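Dehydroquinate synthase (Thermus thermophilus, PDB 1UJN) probably catalyses the second step of chorismate biosynthesis, converting the seven-carbon sugar phosphate DAHP to 3-dehydroquinate with NAD(+) and a divalent cobalt or zinc ion. Local coordinates at residues Leu114-Thr119 with Gly151-Leu156; Tyr12-Gly17 with Ala126-Lys131. All coordinates share one frame; numbering follows the deposited sequence.

Both contacts belong to the N-terminal half of the chain, which carries the predicted NAD(+) residues, with centres about 8 Å apart. Strand 12-17 lies in the mixed sheet between strand 2-6, antiparallel to it, and strand 151-155, parallel to it, where the backbone of Leu-15 probably bonds to Val-152 and Ala-154; strand 112-117 follows on the far side of 151-155. Along the chain the segments alternate: 12-17, 114-119, 126-131, 151-156. Contact 1 sets strand 112-117 beside 151-155 just before Thr-118 and Thr-119, and contact 2 holds the loop leading to Lys-131 against strand 12-17; all three residues are predicted to bind NAD(+).

Contact 1 (Leu114-Thr119 with Gly151-Leu156); sequences LAFPTT and GVYAEL
Ala-115 holds Gly-151 and Tyr-153 through its two backbone polar groups, the pattern of neighbouring parallel strands. Its N donates to Gly-151 O at 3.0 Å and 175°, and its O accepts from Tyr-153 N at 2.8 Å. In this register Pro-117 would bond next, but it has no N-H; its ring CD lies 3.4 Å from Tyr-153 O, which also takes a CA-H...O contact from Phe-116 CA. One water donates to both Pro-117 O and Tyr-153 O and accepts from Glu-155 N, bridging where the strands no longer bond directly; a second donates to Pro-117 O and Glu-155 O, so two waters grip the proline carbonyl.

Side chains pack on both faces of this pair. On one, Phe-116 leans over the base of Tyr-153. Its chi1 of -64° sets CG beside the backbone N; farther out, ring atoms CD2 and CE2 each come 3.7 Å from Tyr-153 CB. The two rings form an oblique pair, centroids 5.7 Å apart and planes tilted by 31°. Leu-114 CD2 meets the edge of the tyrosine ring near CE2. On the other face the Pro-117 ring and Val-152 cross at about a right angle, with Pro-117 CD 3.7 Å from Val-152 CG1, and Pro-117 CG also touches Ala-154 CB.

Beyond the pair, Glu-155 turns its carboxylate away, OE1 accepting from Gly-19 N and Val-20 N and OE2 from Arg-157 N. Thr-118 and Thr-119, just past the C-terminal end of strand 112-117, are predicted NAD(+) ligands, and Thr-119 N-caps helix 120-126 through OG1 to Ala-122 N. Strand 87-92 flanks 112-117 on its other edge, strand 12-17 flanks 151-155, and helix 40-50 lies against Phe-116, Thr-118 and Glu-155.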
loop_
_atom_site.group_PDB
_atom_site.type_symbol
_atom_site.label_atom_id
_atom_site.label_comp_id
_atom_site.label_asym_id
_atom_site.label_seq_id
_atom_site.Cartn_x
_atom_site.Cartn_y
_atom_site.Cartn_z
ATOM N N LEU A 114 -7.587 4.603 -13.355
ATOM C CA LEU A 114 -7.338 5.446 -14.515
ATOM C C LEU A 114 -7.431 6.877 -14.027
ATOM O O LEU A 114 -8.338 7.225 -13.270
ATOM C CB LEU A 114 -8.398 5.208 -15.592
ATOM C CG LEU A 114 -8.394 3.832 -16.261
ATOM C CD1 LEU A 114 -9.588 3.725 -17.205
ATOM C CD2 LEU A 114 -7.089 3.637 -17.014
ATOM N N ALA A 115 -6.491 7.706 -14.458
ATOM C CA ALA A 115 -6.477 9.099 -14.041
ATOM C C ALA A 115 -6.926 10.039 -15.154
ATOM O O ALA A 115 -6.514 9.897 -16.303
ATOM C CB ALA A 115 -5.082 9.481 -13.584
ATOM N N PHE A 116 -7.780 10.994 -14.796
ATOM C CA PHE A 116 -8.264 12.001 -15.740
ATOM C C PHE A 116 -7.985 13.342 -15.070
ATOM O O PHE A 116 -8.868 13.944 -14.454
ATOM C CB PHE A 116 -9.757 11.832 -15.989
ATOM C CG PHE A 116 -10.108 10.534 -16.653
ATOM C CD1 PHE A 116 -10.253 9.373 -15.904
ATOM C CD2 PHE A 116 -10.263 10.466 -18.034
ATOM C CE1 PHE A 116 -10.550 8.153 -16.525
ATOM C CE2 PHE A 116 -10.559 9.253 -18.661
ATOM C CZ PHE A 116 -10.701 8.098 -17.905
ATOM N N PRO A 117 -6.736 13.816 -15.166
ATOM C CA PRO A 117 -6.352 15.089 -14.551
ATOM C C PRO A 117 -7.108 16.280 -15.129
ATOM O O PRO A 117 -7.341 16.362 -16.333
ATOM C CB PRO A 117 -4.841 15.148 -14.794
ATOM C CG PRO A 117 -4.682 14.410 -16.087
ATOM C CD PRO A 117 -5.616 13.231 -15.927
ATOM N N THR A 118 -7.512 17.192 -14.252
ATOM C CA THR A 118 -8.256 18.370 -14.681
ATOM C C THR A 118 -7.585 19.687 -14.282
ATOM O O THR A 118 -8.221 20.743 -14.284
ATOM C CB THR A 118 -9.696 18.340 -14.126
ATOM O OG1 THR A 118 -9.657 18.237 -12.702
ATOM C CG2 THR A 118 -10.455 17.144 -14.698
ATOM N N THR A 119 -6.307 19.623 -13.932
ATOM C CA THR A 119 -5.551 20.823 -13.578
ATOM C C THR A 119 -4.196 20.696 -14.271
ATOM O O THR A 119 -3.782 19.591 -14.624
ATOM C CB THR A 119 -5.298 20.956 -12.052
ATOM O OG1 THR A 119 -4.395 19.928 -11.621
ATOM C CG2 THR A 119 -6.610 20.855 -11.273
ATOM N N GLY A 151 -3.453 4.207 -16.933
ATOM C CA GLY A 151 -3.487 5.165 -18.027
ATOM C C GLY A 151 -3.824 6.549 -17.492
ATOM O O GLY A 151 -4.476 6.666 -16.452
ATOM N N VAL A 152 -3.368 7.594 -18.185
ATOM C CA VAL A 152 -3.650 8.979 -17.789
ATOM C C VAL A 152 -4.237 9.664 -19.018
ATOM O O VAL A 152 -3.645 9.619 -20.094
ATOM C CB VAL A 152 -2.378 9.736 -17.366
ATOM C CG1 VAL A 152 -2.720 11.190 -17.021
ATOM C CG2 VAL A 152 -1.749 9.059 -16.152
ATOM N N TYR A 153 -5.395 10.288 -18.850
ATOM C CA TYR A 153 -6.084 10.944 -19.956
ATOM C C TYR A 153 -6.425 12.374 -19.583
ATOM O O TYR A 153 -7.353 12.617 -18.810
ATOM C CB TYR A 153 -7.342 10.137 -20.289
ATOM C CG TYR A 153 -7.001 8.717 -20.691
ATOM C CD1 TYR A 153 -6.715 8.401 -22.019
ATOM C CD2 TYR A 153 -6.846 7.712 -19.728
ATOM C CE1 TYR A 153 -6.276 7.123 -22.379
ATOM C CE2 TYR A 153 -6.401 6.436 -20.079
ATOM C CZ TYR A 153 -6.118 6.153 -21.404
ATOM O OH TYR A 153 -5.633 4.914 -21.766
ATOM N N ALA A 154 -5.656 13.308 -20.144
ATOM C CA ALA A 154 -5.804 14.739 -19.885
ATOM C C ALA A 154 -6.602 15.437 -20.973
ATOM O O ALA A 154 -6.077 15.743 -22.048
ATOM C CB ALA A 154 -4.425 15.391 -19.756
ATOM N N GLU A 155 -7.873 15.677 -20.678
ATOM C CA GLU A 155 -8.788 16.339 -21.597
ATOM C C GLU A 155 -8.602 17.836 -21.426
ATOM O O GLU A 155 -9.030 18.406 -20.428
ATOM C CB GLU A 155 -10.226 15.951 -21.257
ATOM C CG GLU A 155 -11.276 16.671 -22.081
ATOM C CD GLU A 155 -11.009 16.566 -23.563
ATOM O OE1 GLU A 155 -10.958 15.428 -24.084
ATOM O OE2 GLU A 155 -10.845 17.624 -24.207
ATOM N N LEU A 156 -7.968 18.471 -22.404
ATOM C CA LEU A 156 -7.713 19.903 -22.326
ATOM C C LEU A 156 -8.988 20.745 -22.235
ATOM O O LEU A 156 -8.975 21.829 -21.664
ATOM C CB LEU A 156 -6.850 20.337 -23.519
ATOM C CG LEU A 156 -5.506 19.595 -23.581
ATOM C CD1 LEU A 156 -4.700 20.061 -24.784
ATOM C CD2 LEU A 156 -4.727 19.837 -22.293
HETATM O O HOH W 1 -8.777 14.783 -18.081
HETATM O O HOH W 2 -7.219 18.444 -18.150
#

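Contact 2 (Tyr12-Gly17 with Ala126-Lys131); sequences YPILVG and ASVGGK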
loop_
_atom_site.group_PDB
_atom_site.type_symbol
_atom_site.label_atom_id
_atom_site.label_comp_id
_atom_site.label_asym_id
_atom_site.label_seq_id
_atom_site.Cartn_x
_atom_site.Cartn_y
_atom_site.Cartn_z
ATOM N N TYR A 12 2.444 2.428 -19.048
ATOM C CA TYR A 12 1.114 2.986 -19.240
ATOM C C TYR A 12 1.228 4.230 -20.115
ATOM O O TYR A 12 2.270 4.884 -20.155
ATOM C CB TYR A 12 0.429 3.340 -17.908
ATOM C CG TYR A 12 1.103 4.420 -17.093
ATOM C CD1 TYR A 12 2.049 4.099 -16.125
ATOM C CD2 TYR A 12 0.764 5.766 -17.268
ATOM C CE1 TYR A 12 2.640 5.094 -15.336
ATOM C CE2 TYR A 12 1.351 6.768 -16.494
ATOM C CZ TYR A 12 2.285 6.422 -15.529
ATOM O OH TYR A 12 2.854 7.405 -14.753
ATOM N N PRO A 13 0.160 4.551 -20.849
ATOM C CA PRO A 13 0.113 5.713 -21.738
ATOM C C PRO A 13 -0.410 6.966 -21.041
ATOM O O PRO A 13 -1.184 6.880 -20.086
ATOM C CB PRO A 13 -0.842 5.256 -22.824
ATOM C CG PRO A 13 -1.879 4.524 -22.001
ATOM C CD PRO A 13 -1.029 3.697 -21.046
ATOM N N ILE A 14 0.016 8.121 -21.541
ATOM C CA ILE A 14 -0.438 9.410 -21.033
ATOM C C ILE A 14 -0.910 10.151 -22.277
ATOM O O ILE A 14 -0.116 10.427 -23.179
ATOM C CB ILE A 14 0.703 10.228 -20.379
ATOM C CG1 ILE A 14 1.187 9.542 -19.099
ATOM C CG2 ILE A 14 0.209 11.643 -20.081
ATOM C CD1 ILE A 14 2.434 10.180 -18.493
ATOM N N LEU A 15 -2.203 10.449 -22.335
ATOM C CA LEU A 15 -2.773 11.158 -23.480
ATOM C C LEU A 15 -3.073 12.592 -23.090
ATOM O O LEU A 15 -3.622 12.845 -22.020
ATOM C CB LEU A 15 -4.079 10.496 -23.936
ATOM C CG LEU A 15 -4.018 9.181 -24.719
ATOM C CD1 LEU A 15 -3.431 9.433 -26.107
ATOM C CD2 LEU A 15 -3.184 8.168 -23.949
ATOM N N VAL A 16 -2.721 13.531 -23.964
ATOM C CA VAL A 16 -2.982 14.943 -23.704
ATOM C C VAL A 16 -3.554 15.555 -24.982
ATOM O O VAL A 16 -2.900 15.547 -26.019
ATOM C CB VAL A 16 -1.686 15.696 -23.326
ATOM C CG1 VAL A 16 -2.012 17.143 -22.969
ATOM C CG2 VAL A 16 -0.995 14.996 -22.155
ATOM N N GLY A 17 -4.780 16.063 -24.907
ATOM C CA GLY A 17 -5.390 16.663 -26.082
ATOM C C GLY A 17 -6.891 16.800 -25.945
ATOM O O GLY A 17 -7.430 16.710 -24.843
ATOM N N ALA A 126 1.475 15.136 -11.480
ATOM C CA ALA A 126 0.876 13.902 -10.980
ATOM C C ALA A 126 0.789 12.716 -11.947
ATOM O O ALA A 126 0.541 11.591 -11.512
ATOM C CB ALA A 126 -0.510 14.204 -10.406
ATOM N N SER A 127 1.009 12.951 -13.241
ATOM C CA SER A 127 0.918 11.888 -14.242
ATOM C C SER A 127 2.071 10.891 -14.234
ATOM O O SER A 127 1.956 9.804 -14.808
ATOM C CB SER A 127 0.811 12.497 -15.642
ATOM O OG SER A 127 1.920 13.352 -15.895
ATOM N N VAL A 128 3.177 11.267 -13.596
ATOM C CA VAL A 128 4.365 10.423 -13.527
ATOM C C VAL A 128 4.883 10.320 -12.095
ATOM O O VAL A 128 4.838 11.295 -11.344
ATOM C CB VAL A 128 5.497 11.013 -14.409
ATOM C CG1 VAL A 128 6.728 10.122 -14.365
ATOM C CG2 VAL A 128 4.992 11.191 -15.840
ATOM N N GLY A 129 5.363 9.138 -11.717
ATOM C CA GLY A 129 5.903 8.963 -10.374
ATOM C C GLY A 129 5.179 7.977 -9.475
ATOM O O GLY A 129 5.771 7.428 -8.541
ATOM N N GLY A 130 3.896 7.770 -9.740
ATOM C CA GLY A 130 3.108 6.836 -8.953
ATOM C C GLY A 130 2.864 7.232 -7.505
ATOM O O GLY A 130 2.405 6.414 -6.715
ATOM N N LYS A 131 3.173 8.472 -7.142
ATOM C CA LYS A 131 2.959 8.914 -5.764
ATOM C C LYS A 131 1.486 9.128 -5.442
ATOM O O LYS A 131 0.794 9.853 -6.147
ATOM C CB LYS A 131 3.695 10.217 -5.488
ATOM C CG LYS A 131 5.198 10.114 -5.552
ATOM C CD LYS A 131 5.819 11.389 -5.010
ATOM C CE LYS A 131 7.323 11.242 -4.857
ATOM N NZ LYS A 131 7.914 12.458 -4.226
HETATM O O HOH W 3 5.514 6.933 -13.496
HETATM O O HOH W 4 2.214 8.190 -11.905
#
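This is a buried strand-to-loop contact in the N-terminal alpha/beta domain: two side chains of strand 12-17, Tyr-12 and Ile-14, leave the mixed sheet and meet the loop that follows helix 120-126. A single direct hydrogen bond crosses it, from Tyr-12 OH to Ser-127 O at 2.6 Å. The carbonyl oxygen lies in the plane of the phenol ring, at its edge, while the hydroxyl is tilted 16° from the carbonyl plane, with a C=O...donor angle of 141°.

Ile-14 reaches the same loop with its CD1, 3.7 Å from Ser-127 O and 3.8 Å from Val-128 CG2, the Ile-14 and Val-128 side chains crossing at about a right angle. Val-207 of helix 199-216 packs on both Ile-14 and Ser-127, and Ser-127 OG is bonded back to Ile-123 O. At Gly-129 a CB would be jammed against the preceding carbonyl O, which calls for glycine; at Gly-130 positive phi merely favours it. Lys-131 follows, a predicted NAD(+) ligand that packs against Arg-109 of the second subunit.

The phenol oxygen takes part in three hydrogen bonds, linking it to three loop residues. Besides donating to Ser-127 O, Tyr-12 OH accepts from two waters, each at 3.0 Å; one water accepts from Gly-129 N, the other from Gly-130 N, both at 2.8 Å.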